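Local coordinates for cyclic nucleotide-binding domain (CNMP-BD) protein (Geobacter metallireducens, PDB 3MDP) that probably binds a small ligand, as cyclic nucleotide-binding domains do, in a double-stranded beta-helix domain, and may act as a DNA-binding transcription factor, at residues G112-L115 with R116-S119; S4-R7 with L8-Y11. All coordinates share one frame; numbering follows the deposited sequence. Where two conformers were deposited one is given.

Interaction 1: G112-L115 with R116-S119; sequences GARL and REMS
Arg116 folds its guanidinium back over the first turn of its own helix, laying one face above the carbonyl oxygen of Gly112 and CA of Ala113. The bend comes at its third torsion (chi3 -64°), and NH2 ends 3.5 Å from Ala113 CA. A CB at position 112 would probably press on NH1, which makes glycine a natural fit; NH1 is hydrogen-bonded to the carbonyls of Ala47 and Ser88, and NH2 forms a salt bridge with Asp48. On another side of the helix, Arg114 NH1 meets Glu117 OE1 at 2.7 Å. OE1, using its syn lone pair, lies nearly in the guanidinium plane at the edge, while the carboxylate is turned 77° from that plane. SE of Met118, modelled as selenomethionine, comes 3.4 Å from Arg114 O, and the flexible side chain also reaches Leu125. Ser119 turns OG beside its own backbone N (chi1 -66°), giving a second donor to Leu115 O at 2.8 Å; Ser119 N bonds that oxygen from the other face of the carbonyl plane. A small hydroxyl can thus satisfy itself within the helix while Leu115 packs on Ile28 and Leu129. Regular bonds such as Arg116 N to Gly112 O (2.9 Å) hold the backbone. This is an amphipathic helix leaving the beta-roll of a cyclic nucleotide-binding domain, here with an arginine tying its first turn to neighbouring loops.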
ATOM      1  N   GLY A 112     -13.986   7.769   6.509  1.00 14.62           N
ATOM      2  CA  GLY A 112     -13.301   7.536   5.251  1.00 13.97           C
ATOM      3  C   GLY A 112     -13.816   8.421   4.115  1.00 14.04           C
ATOM      4  O   GLY A 112     -13.034   8.873   3.287  1.00 12.60           O
ATOM      5  N   ALA A 113     -15.123   8.690   4.079  1.00 13.98           N
ATOM      6  CA  ALA A 113     -15.674   9.584   3.054  1.00 13.88           C
ATOM      7  C   ALA A 113     -15.033  10.958   3.154  1.00 14.12           C
ATOM      8  O   ALA A 113     -14.651  11.546   2.143  1.00 15.90           O
ATOM      9  CB  ALA A 113     -17.209   9.687   3.169  1.00 13.95           C
ATOM     10  N   ARG A 114     -14.868  11.449   4.385  1.00 14.66           N
ATOM     11  CA  ARG A 114     -14.179  12.722   4.613  1.00 14.20           C
ATOM     12  C   ARG A 114     -12.726  12.661   4.210  1.00 15.75           C
ATOM     13  O   ARG A 114     -12.215  13.608   3.589  1.00 14.74           O
ATOM     14  CB  ARG A 114     -14.297  13.179   6.071  1.00 15.47           C
ATOM     15  CG  ARG A 114     -15.654  13.630   6.482  1.00 14.76           C
ATOM     16  CD  ARG A 114     -16.135  14.802   5.594  1.00 18.98           C
ATOM     17  NE  ARG A 114     -17.245  15.533   6.187  1.00 15.46           N
ATOM     18  CZ  ARG A 114     -18.049  16.380   5.531  1.00 10.85           C
ATOM     19  NH1 ARG A 114     -17.897  16.628   4.240  1.00 13.40           N
ATOM     20  NH2 ARG A 114     -19.015  16.993   6.189  1.00 15.03           N
ATOM     21  N   LEU A 115     -12.036  11.560   4.521  1.00 16.13           N
ATOM     22  CA  LEU A 115     -10.613  11.469   4.128  1.00 16.06           C
ATOM     23  C   LEU A 115     -10.467  11.528   2.624  1.00 14.74           C
ATOM     24  O   LEU A 115      -9.505  12.107   2.092  1.00 16.04           O
ATOM     25  CB  LEU A 115      -9.966  10.178   4.624  1.00 15.16           C
ATOM     26  CG  LEU A 115      -9.543  10.090   6.074  1.00 14.79           C
ATOM     27  CD1 LEU A 115      -8.989   8.689   6.350  1.00 18.23           C
ATOM     28  CD2 LEU A 115      -8.526  11.196   6.444  1.00 17.87           C
ATOM     29  N   ARG A 116     -11.387  10.872   1.936  1.00 16.25           N
ATOM     30  CA  ARG A 116     -11.377  10.897   0.475  1.00 15.24           C
ATOM     31  C   ARG A 116     -11.568  12.315  -0.063  1.00 15.40           C
ATOM     32  O   ARG A 116     -10.849  12.712  -0.981  1.00 15.50           O
ATOM     33  CB  ARG A 116     -12.400   9.915  -0.109  1.00 16.12           C
ATOM     34  CG  ARG A 116     -11.965   8.465   0.057  1.00 15.38           C
ATOM     35  CD  ARG A 116     -12.820   7.461  -0.698  1.00 16.68           C
ATOM     36  NE  ARG A 116     -14.211   7.396  -0.236  1.00 16.23           N
ATOM     37  CZ  ARG A 116     -14.685   6.627   0.739  1.00 17.03           C
ATOM     38  NH1 ARG A 116     -13.898   5.827   1.449  1.00 13.29           N
ATOM     39  NH2 ARG A 116     -15.981   6.684   1.032  1.00 19.23           N
ATOM     40  N   GLU A 117     -12.481  13.091   0.524  1.00 14.03           N
ATOM     41  CA  GLU A 117     -12.731  14.481   0.080  1.00 13.87           C
ATOM     42  C   GLU A 117     -11.501  15.320   0.274  1.00 16.16           C
ATOM     43  O   GLU A 117     -11.094  16.084  -0.614  1.00 15.71           O
ATOM     44  CB  GLU A 117     -13.838  15.151   0.882  1.00 15.19           C
ATOM     45  CG  GLU A 117     -15.209  14.720   0.501  1.00 16.47           C
ATOM     46  CD  GLU A 117     -16.271  15.165   1.492  1.00 18.92           C
ATOM     47  OE1 GLU A 117     -16.027  16.031   2.369  1.00 13.19           O
ATOM     48  OE2 GLU A 117     -17.380  14.619   1.404  1.00 22.74           O
HETATM   49  N   MSE A 118     -10.918  15.166   1.456  1.00 17.40           N
HETATM   50  CA  MSE A 118      -9.782  15.958   1.878  1.00 19.59           C
HETATM   51  C   MSE A 118      -8.585  15.619   1.028  1.00 20.41           C
HETATM   52  O   MSE A 118      -7.832  16.501   0.648  1.00 19.89           O
HETATM   53  CB  MSE A 118      -9.477  15.705   3.364  1.00 19.84           C
HETATM   54  CG  MSE A 118     -10.615  16.153   4.284  1.00 20.75           C
HETATM   55 SE   MSE A 118     -10.613  15.297   6.039  0.75 19.29          SE
HETATM   56  CE  MSE A 118      -8.946  15.966   6.652  1.00 15.38           C
ATOM     57  N   SER A 119      -8.424  14.334   0.718  1.00 21.89           N
ATOM     58  CA  SER A 119      -7.375  13.890  -0.194  1.00 22.27           C
ATOM     59  C   SER A 119      -7.502  14.512  -1.563  1.00 22.01           C
ATOM     60  O   SER A 119      -6.503  14.880  -2.157  1.00 23.19           O
ATOM     61  CB  SER A 119      -7.372  12.368  -0.318  1.00 21.12           C
ATOM     62  OG  SER A 119      -7.014  11.816   0.922  1.00 22.15           O
TER

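Interaction 2: S4-R7 with L8-Y11; sequences SPER and LRVY
From Pro5 to Arg9 the backbone winds as overlapping beta-turns with i to i+3 bonds, in the N-terminal segment that precedes helix 12-15 of this cyclic nucleotide-binding protein. Arg9 N gives a bond to Glu6 O at 3.3 Å, reaching it from well above the carbonyl plane, while Leu8 N to Pro5 O is weak, with an N-H...O angle of only 127°. Proline suits the start of such a coil, since its ring already fixes phi near the required value. Its CB lies 4.2 Å from Leu8 CD1, an apolar touch, and Pro5 also rests on Ala26 of helix 19-27. Glu6 bends at its second torsion (chi2 -80°), which brings OE1 to the side of Arg9, the two groups crossing at an angle: OE1 sits 3.6 Å from Arg9 CD and forms a long salt bridge to NE at 4.0 Å, near the guanidinium plane at its edge. The farther end of Arg9 is more firmly held, NH2 being bonded to Leu17 O and paired with Asp19, so the long chain spans from the turns to Leu17 and the start of helix 19-27. Shortened to an alanine here, the residue would probably leave Asp19 without its charged mate and Glu6 without even its long partner. Farther along, the branched Val10 sets CG2 3.3 Å from Arg7 O, and the same methyl lies 3.6 Å above the plane of the Tyr11 ring, toward its rim.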
ATOM      1  N   SER A   4      -7.889  13.287  20.970  1.00 33.31           N
ATOM      2  CA  SER A   4      -7.175  14.401  21.625  1.00 32.29           C
ATOM      3  C   SER A   4      -5.748  14.359  21.104  1.00 28.45           C
ATOM      4  O   SER A   4      -4.817  14.110  21.897  1.00 24.66           O
ATOM      5  CB  SER A   4      -7.196  14.287  23.163  1.00 32.75           C
ATOM      6  N   PRO A   5      -5.595  14.711  19.798  1.00 23.38           N
ATOM      7  CA  PRO A   5      -4.745  14.426  18.640  1.00 23.53           C
ATOM      8  C   PRO A   5      -3.224  14.583  18.692  1.00 22.21           C
ATOM      9  O   PRO A   5      -2.516  14.116  17.777  1.00 23.35           O
ATOM     10  CB  PRO A   5      -5.246  15.449  17.615  1.00 26.11           C
ATOM     11  CG  PRO A   5      -5.613  16.596  18.412  1.00 24.19           C
ATOM     12  CD  PRO A   5      -6.310  15.994  19.577  1.00 24.62           C
ATOM     13  N   GLU A   6      -2.714  15.255  19.704  1.00 13.13           N
ATOM     14  CA  GLU A   6      -1.325  15.038  20.062  1.00 13.78           C
ATOM     15  C   GLU A   6      -1.119  13.532  20.364  1.00  9.23           C
ATOM     16  O   GLU A   6      -0.048  13.004  20.116  1.00  7.01           O
ATOM     17  CB  GLU A   6      -0.892  15.939  21.224  1.00 15.92           C
ATOM     18  CG  GLU A   6      -0.536  17.388  20.798  1.00 26.23           C
ATOM     19  CD  GLU A   6       0.893  17.556  20.182  1.00 34.61           C
ATOM     20  OE1 GLU A   6       1.540  16.556  19.760  1.00 35.61           O
ATOM     21  OE2 GLU A   6       1.365  18.722  20.124  1.00 39.13           O
ATOM     22  N   ARG A   7      -2.150  12.850  20.872  0.60  8.35           N
ATOM     23  CA  ARG A   7      -2.036  11.412  21.148  0.60 10.80           C
ATOM     24  C   ARG A   7      -1.868  10.607  19.857  0.60 10.61           C
ATOM     25  O   ARG A   7      -1.218   9.578  19.864  0.60 14.33           O
ATOM     26  CB  ARG A   7      -3.234  10.878  21.950  0.60 12.75           C
ATOM     27  CG  ARG A   7      -3.376  11.447  23.375  0.60 15.12           C
ATOM     28  CD  ARG A   7      -4.267  10.537  24.250  0.60 19.25           C
ATOM     29  NE  ARG A   7      -3.487   9.466  24.889  0.60 24.11           N
ATOM     30  CZ  ARG A   7      -3.968   8.583  25.769  0.60 21.91           C
ATOM     31  NH1 ARG A   7      -5.246   8.611  26.129  0.60 18.41           N
ATOM     32  NH2 ARG A   7      -3.160   7.660  26.286  0.60 20.39           N
ATOM     33  N   LEU A   8      -2.451  11.077  18.756  1.00 10.50           N
ATOM     34  CA  LEU A   8      -2.309  10.397  17.440  1.00 11.35           C
ATOM     35  C   LEU A   8      -0.845  10.332  16.954  1.00 14.72           C
ATOM     36  O   LEU A   8      -0.461   9.358  16.287  1.00 13.13           O
ATOM     37  CB  LEU A   8      -3.149  11.087  16.357  1.00 11.54           C
ATOM     38  CG  LEU A   8      -4.678  11.072  16.458  1.00 14.06           C
ATOM     39  CD1 LEU A   8      -5.282  11.898  15.291  1.00 17.85           C
ATOM     40  CD2 LEU A   8      -5.235   9.638  16.467  1.00 13.81           C
ATOM     41  N   ARG A   9      -0.037  11.338  17.305  1.00 15.77           N
ATOM     42  CA  ARG A   9       1.364  11.425  16.847  1.00 18.45           C
ATOM     43  C   ARG A   9       2.267  10.295  17.238  1.00 17.24           C
ATOM     44  O   ARG A   9       3.290  10.087  16.597  1.00 21.31           O
ATOM     45  CB  ARG A   9       2.055  12.666  17.385  1.00 20.83           C
ATOM     46  CG  ARG A   9       1.824  13.844  16.583  1.00 24.95           C
ATOM     47  CD  ARG A   9       2.891  14.915  16.795  1.00 27.52           C
ATOM     48  NE  ARG A   9       2.478  16.007  15.940  1.00 33.05           N
ATOM     49  CZ  ARG A   9       2.657  16.032  14.624  1.00 37.15           C
ATOM     50  NH1 ARG A   9       3.321  15.054  14.003  1.00 34.37           N
ATOM     51  NH2 ARG A   9       2.191  17.061  13.922  1.00 41.13           N
ATOM     52  N   VAL A  10       1.939   9.590  18.307  1.00 15.30           N
ATOM     53  CA  VAL A  10       2.771   8.498  18.730  1.00 16.63           C
ATOM     54  C   VAL A  10       2.621   7.298  17.796  1.00 18.17           C
ATOM     55  O   VAL A  10       3.407   6.360  17.900  1.00 17.83           O
ATOM     56  CB  VAL A  10       2.463   8.085  20.175  1.00 20.10           C
ATOM     57  CG1 VAL A  10       2.468   9.348  21.117  1.00 20.30           C
ATOM     58  CG2 VAL A  10       1.141   7.371  20.237  1.00 20.55           C
ATOM     59  N   TYR A  11       1.627   7.308  16.896  1.00 11.98           N
ATOM     60  CA  TYR A  11       1.419   6.163  15.994  1.00 13.27           C
ATOM     61  C   TYR A  11       1.972   6.442  14.618  1.00 12.66           C
ATOM     62  O   TYR A  11       1.866   7.567  14.115  1.00 11.56           O
ATOM     63  CB  TYR A  11      -0.062   5.806  15.888  1.00 13.76           C
ATOM     64  CG  TYR A  11      -0.664   5.443  17.225  1.00 10.70           C
ATOM     65  CD1 TYR A  11      -0.348   4.236  17.845  1.00 12.12           C
ATOM     66  CD2 TYR A  11      -1.489   6.338  17.898  1.00 14.44           C
ATOM     67  CE1 TYR A  11      -0.882   3.891  19.085  1.00 15.93           C
ATOM     68  CE2 TYR A  11      -2.031   6.016  19.148  1.00 15.04           C
ATOM     69  CZ  TYR A  11      -1.734   4.783  19.732  1.00 18.16           C
ATOM     70  OH  TYR A  11      -2.263   4.471  20.974  1.00 15.90           O
TER

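How the interactions relate
Both contacts are local, each within one continuous stretch of chain, and they do not touch: their centres are about 19 Å apart and their nearest atoms about 9 Å. Interaction 1, partly buried, belongs to a regular helix near the residues that bind succinate in this protein; interaction 2 is a surface contact, away from that site. Residues 112-119 have i to i+4 backbone bonds and a short salt bridge, whereas residues 4-11 have i to i+3 turn bonds and a long one. In each, an arginine reaches beyond its own coil to an aspartate, Asp48 or Asp19. Helix 19-27 receives Pro5 and Arg9, and Ile28 just after it receives Leu115 and Met118.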